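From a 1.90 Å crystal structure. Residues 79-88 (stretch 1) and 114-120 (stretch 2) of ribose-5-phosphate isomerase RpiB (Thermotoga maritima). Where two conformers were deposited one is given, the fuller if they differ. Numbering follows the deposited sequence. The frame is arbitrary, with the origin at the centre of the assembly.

Stretch 1 (79-88) TGLGMSIAAN
Stretch 2 114-120: NILVLPG

This is a small apolar packing contact, without hydrogen bonds between the stretches, in which the start of a helix and one of its flanks rest on a strand running roughly the opposite way. About 271 Å² is buried, both sides summed.

Stretch 1 begins with Thr79 and Gly80 in non-helical conformation (phi/psi -112/-12 and 88/-17). Gly80 is the N-cap residue, and the helix follows from Leu81; from Leu81 to Ala87 phi runs from -55 to -74° and psi from -33 to -53°. In stretch 2, Ile115 to Val117 form an extended strand (-133/129, -95/128, -112/132). Leu118 (-124/142) and Pro119 (-87/104) continue extended, and Gly120 turns at -65/-23. The helix and strand axes make an angle of 153° and approach to 9.0 Å. The register is tight at one end and wide at the other: Thr79 CA lies 4.2 Å from Pro119 CA, whereas Ala87 CA lies 8.4 Å from Ile115 CA.

Val117 is the centre of the contact and has the largest covered area in either stretch. Its side chain points toward the helix with chi1 t (177°). Val117 CG1 sits 3.3 Å from Gly80 O, 3.7 Å from Met83 CB and 4.1 Å from Ser84 N. Gly80 O also accepts the first helical hydrogen bond, from Ser84 N at 3.0 Å, so the methyl packs beside the opening turn. A compact branched side chain suits this close position.

Glycine suits position 80. At its positive phi, a CB would be jammed against the carbonyl O of Thr79, which by itself calls for glycine. An ideal CB on Gly80 would also have close neighbours across the contact, 3.5 Å from Val117 CG1 and 3.7 Å from Pro119 N. Gly80 N lies 3.8 Å from Pro119 CA.

Thr79 meets the other stretch through its backbone, with Thr79 O 3.3 Å from Pro119 CB. Its CB points away, and chi1 is p (62°). This lets Thr79 OG1 accept a hydrogen bond from Leu81 N at 3.1 Å, tying the loop to the first turn. Pro119 is buried, its CA-to-CB bond points sideways to stretch 1, and its ring is C-gamma endo.

Met83 is selenomethionine, with chi angles m, m, t (-71°, -53°, -169°). Its CB points toward the strand, but the end of the chain leads away. One turn on, Ala87 CB also points toward the strand and meets Ile115 CD1 at 4.4 Å. Ile115 is m, t (-62°, -175°), extending its CD1 across the wider gap to the small alanine.

Ser84 points sideways with chi1 p (71°) in the conformer given. Ser84 OG donates to Leu81 O at 2.8 Å, satisfying the hydroxyl within the buried helix. Further backbone bonds run from Ile85 N to Leu81 O (3.0 Å), Ala86 N to Gly82 O (2.9 Å) and Ala87 N to Met83 O (3.0 Å). Leu81 and Leu118 point away, leaving the apolar side-chain contact to Val117, Met83, Ala87 and Ile115.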

ATOM      1  N   THR A  79      -7.220  10.871   4.287  1.00 12.99           N
ATOM      2  CA  THR A  79      -6.395  10.208   3.306  1.00 11.96           C
ATOM      3  C   THR A  79      -5.011  10.771   3.229  1.00 11.95           C
ATOM      4  O   THR A  79      -4.144  10.232   2.508  1.00 12.38           O
ATOM      5  CB  THR A  79      -7.023  10.348   1.908  1.00 12.81           C
ATOM      6  OG1 THR A  79      -7.086  11.754   1.568  1.00 10.02           O
ATOM      7  CG2 THR A  79      -8.440   9.793   1.869  1.00 12.37           C
ATOM      8  N   GLY A  80      -4.798  11.922   3.859  1.00 11.13           N
ATOM      9  CA  GLY A  80      -3.541  12.634   3.681  1.00 11.08           C
ATOM     10  C   GLY A  80      -3.516  13.589   2.514  1.00 10.01           C
ATOM     11  O   GLY A  80      -2.667  14.490   2.472  1.00 10.78           O
ATOM     12  N   LEU A  81      -4.452  13.463   1.584  1.00  9.89           N
ATOM     13  CA  LEU A  81      -4.380  14.243   0.352  1.00 10.56           C
ATOM     14  C   LEU A  81      -4.556  15.742   0.601  1.00 10.24           C
ATOM     15  O   LEU A  81      -3.762  16.538   0.121  1.00 11.51           O
ATOM     16  CB  LEU A  81      -5.386  13.727  -0.652  1.00 11.22           C
ATOM     17  CG  LEU A  81      -5.089  12.286  -1.157  1.00 12.80           C
ATOM     18  CD1 LEU A  81      -6.230  11.805  -1.989  1.00 15.08           C
ATOM     19  CD2 LEU A  81      -3.807  12.211  -1.911  1.00 10.68           C
ATOM     20  N   GLY A  82      -5.587  16.120   1.350  1.00 11.53           N
ATOM     21  CA  GLY A  82      -5.860  17.512   1.681  1.00 11.82           C
ATOM     22  C   GLY A  82      -4.690  18.216   2.333  1.00 11.25           C
ATOM     23  O   GLY A  82      -4.321  19.304   1.912  1.00 11.08           O
HETATM   24  N   MSE A  83      -4.061  17.557   3.295  1.00 11.41           N
HETATM   25  CA  MSE A  83      -2.895  18.084   3.973  1.00 12.23           C
HETATM   26  C   MSE A  83      -1.679  18.207   3.057  1.00 12.11           C
HETATM   27  O   MSE A  83      -0.941  19.230   3.105  1.00 12.23           O
HETATM   28  CB  MSE A  83      -2.519  17.231   5.180  1.00 13.01           C
HETATM   29  CG  MSE A  83      -3.457  17.305   6.359  1.00 14.84           C
HETATM   30 SE   MSE A  83      -3.805  19.177   6.982  1.00 17.68          SE
HETATM   31  CE  MSE A  83      -4.733  18.744   8.701  1.00 15.39           C
ATOM     32  N   SER A  84      -1.461  17.205   2.218  1.00 12.25           N
ATOM     33  CA  SER A  84      -0.339  17.229   1.271  1.00 12.08           C
ATOM     34  C   SER A  84      -0.495  18.421   0.275  1.00 12.19           C
ATOM     35  O   SER A  84       0.492  19.080  -0.073  1.00 14.41           O
ATOM     36  CB  SER A  84      -0.142  15.910   0.532  0.65 12.26           C
ATOM     37  OG  SER A  84      -1.150  15.652  -0.406  0.65 14.21           O
ATOM     38  N   ILE A  85      -1.728  18.730  -0.104  1.00 11.40           N
ATOM     39  CA  ILE A  85      -2.002  19.865  -0.980  1.00 11.03           C
ATOM     40  C   ILE A  85      -1.863  21.189  -0.221  1.00 10.73           C
ATOM     41  O   ILE A  85      -1.115  22.066  -0.626  1.00  9.53           O
ATOM     42  CB  ILE A  85      -3.374  19.734  -1.634  1.00 10.46           C
ATOM     43  CG1 ILE A  85      -3.448  18.498  -2.561  1.00 11.22           C
ATOM     44  CG2 ILE A  85      -3.704  20.948  -2.482  1.00 10.42           C
ATOM     45  CD1 ILE A  85      -4.846  18.021  -2.822  1.00 10.71           C
ATOM     46  N   ALA A  86      -2.547  21.323   0.905  1.00  9.73           N
ATOM     47  CA  ALA A  86      -2.582  22.594   1.622  1.00 10.29           C
ATOM     48  C   ALA A  86      -1.227  23.058   2.126  1.00 10.70           C
ATOM     49  O   ALA A  86      -0.876  24.234   1.993  1.00 10.88           O
ATOM     50  CB  ALA A  86      -3.577  22.522   2.773  1.00 10.40           C
ATOM     51  N   ALA A  87      -0.439  22.133   2.680  1.00 10.70           N
ATOM     52  CA  ALA A  87       0.833  22.489   3.291  1.00 10.56           C
ATOM     53  C   ALA A  87       1.866  22.871   2.244  1.00 10.11           C
ATOM     54  O   ALA A  87       2.686  23.747   2.486  1.00 10.54           O
ATOM     55  CB  ALA A  87       1.344  21.374   4.228  1.00  9.44           C
ATOM     56  N   ASN A  88       1.805  22.242   1.080  1.00  9.40           N
ATOM     57  CA  ASN A  88       2.797  22.490   0.043  1.00  9.45           C
ATOM     58  C   ASN A  88       2.547  23.773  -0.774  1.00  9.82           C
ATOM     59  O   ASN A  88       3.280  24.101  -1.700  1.00  9.96           O
ATOM     60  CB  ASN A  88       2.910  21.253  -0.820  1.00 10.01           C
ATOM     61  CG  ASN A  88       3.721  20.149  -0.135  1.00  9.40           C
ATOM     62  OD1 ASN A  88       4.804  20.427   0.437  1.00  9.35           O
ATOM     63  ND2 ASN A  88       3.227  18.920  -0.209  1.00  8.90           N
ATOM     64  N   ASN A 114      10.178  18.263   5.562  1.00 11.96           N
ATOM     65  CA  ASN A 114      10.079  18.816   6.910  1.00 11.39           C
ATOM     66  C   ASN A 114       8.700  18.635   7.538  1.00 11.90           C
ATOM     67  O   ASN A 114       8.519  18.886   8.707  1.00 10.96           O
ATOM     68  CB  ASN A 114      10.601  20.259   6.962  1.00 12.32           C
ATOM     69  CG  ASN A 114       9.956  21.189   5.944  1.00 12.04           C
ATOM     70  OD1 ASN A 114       8.891  20.908   5.415  1.00  9.55           O
ATOM     71  ND2 ASN A 114      10.580  22.347   5.737  1.00 11.03           N
ATOM     72  N   ILE A 115       7.760  18.118   6.761  1.00 11.62           N
ATOM     73  CA  ILE A 115       6.456  17.706   7.265  1.00 11.25           C
ATOM     74  C   ILE A 115       6.107  16.332   6.745  1.00 11.26           C
ATOM     75  O   ILE A 115       6.199  16.063   5.550  1.00 11.89           O
ATOM     76  CB  ILE A 115       5.304  18.716   6.914  1.00 10.94           C
ATOM     77  CG1 ILE A 115       5.557  20.090   7.542  1.00 11.24           C
ATOM     78  CG2 ILE A 115       3.969  18.170   7.375  1.00 11.50           C
ATOM     79  CD1 ILE A 115       4.428  21.075   7.354  1.00 12.32           C
ATOM     80  N   LEU A 116       5.730  15.468   7.671  1.00 10.61           N
ATOM     81  CA  LEU A 116       5.231  14.135   7.384  1.00 10.67           C
ATOM     82  C   LEU A 116       3.699  14.199   7.359  1.00 10.59           C
ATOM     83  O   LEU A 116       3.085  14.677   8.287  1.00 10.38           O
ATOM     84  CB  LEU A 116       5.692  13.138   8.446  1.00 10.53           C
ATOM     85  CG  LEU A 116       5.005  11.763   8.478  1.00 10.03           C
ATOM     86  CD1 LEU A 116       5.316  11.050   7.191  1.00 10.88           C
ATOM     87  CD2 LEU A 116       5.457  10.961   9.671  1.00 11.23           C
ATOM     88  N   VAL A 117       3.102  13.693   6.299  1.00 10.23           N
ATOM     89  CA  VAL A 117       1.666  13.631   6.221  1.00 10.80           C
ATOM     90  C   VAL A 117       1.238  12.165   6.270  1.00 11.03           C
ATOM     91  O   VAL A 117       1.750  11.318   5.506  1.00 11.38           O
ATOM     92  CB  VAL A 117       1.132  14.321   4.910  1.00  9.82           C
ATOM     93  CG1 VAL A 117      -0.382  14.186   4.806  1.00  9.74           C
ATOM     94  CG2 VAL A 117       1.582  15.777   4.823  1.00 12.30           C
ATOM     95  N   LEU A 118       0.259  11.892   7.114  1.00 11.64           N
ATOM     96  CA  LEU A 118      -0.262  10.565   7.316  1.00 13.09           C
ATOM     97  C   LEU A 118      -1.763  10.505   7.068  1.00 13.65           C
ATOM     98  O   LEU A 118      -2.492  11.407   7.425  1.00 12.41           O
ATOM     99  CB  LEU A 118      -0.017  10.104   8.758  1.00 13.35           C
ATOM    100  CG  LEU A 118       1.417  10.032   9.230  1.00 14.36           C
ATOM    101  CD1 LEU A 118       1.478   9.852  10.741  1.00 13.19           C
ATOM    102  CD2 LEU A 118       2.133   8.907   8.525  1.00 15.02           C
ATOM    103  N   PRO A 119      -2.214   9.412   6.473  1.00 15.14           N
ATOM    104  CA  PRO A 119      -3.637   9.168   6.278  1.00 16.06           C
ATOM    105  C   PRO A 119      -4.332   8.472   7.463  1.00 16.52           C
ATOM    106  O   PRO A 119      -4.268   7.226   7.621  1.00 18.28           O
ATOM    107  CB  PRO A 119      -3.654   8.262   5.084  1.00 16.37           C
ATOM    108  CG  PRO A 119      -2.434   7.487   5.199  1.00 16.67           C
ATOM    109  CD  PRO A 119      -1.400   8.349   5.888  1.00 15.94           C
ATOM    110  N   GLY A 120      -5.085   9.258   8.212  1.00 16.10           N
ATOM    111  CA  GLY A 120      -5.700   8.836   9.463  1.00 16.63           C
ATOM    112  C   GLY A 120      -6.741   7.773   9.390  1.00 17.00           C
ATOM    113  O   GLY A 120      -6.986   7.118  10.365  1.00 19.04           O
TER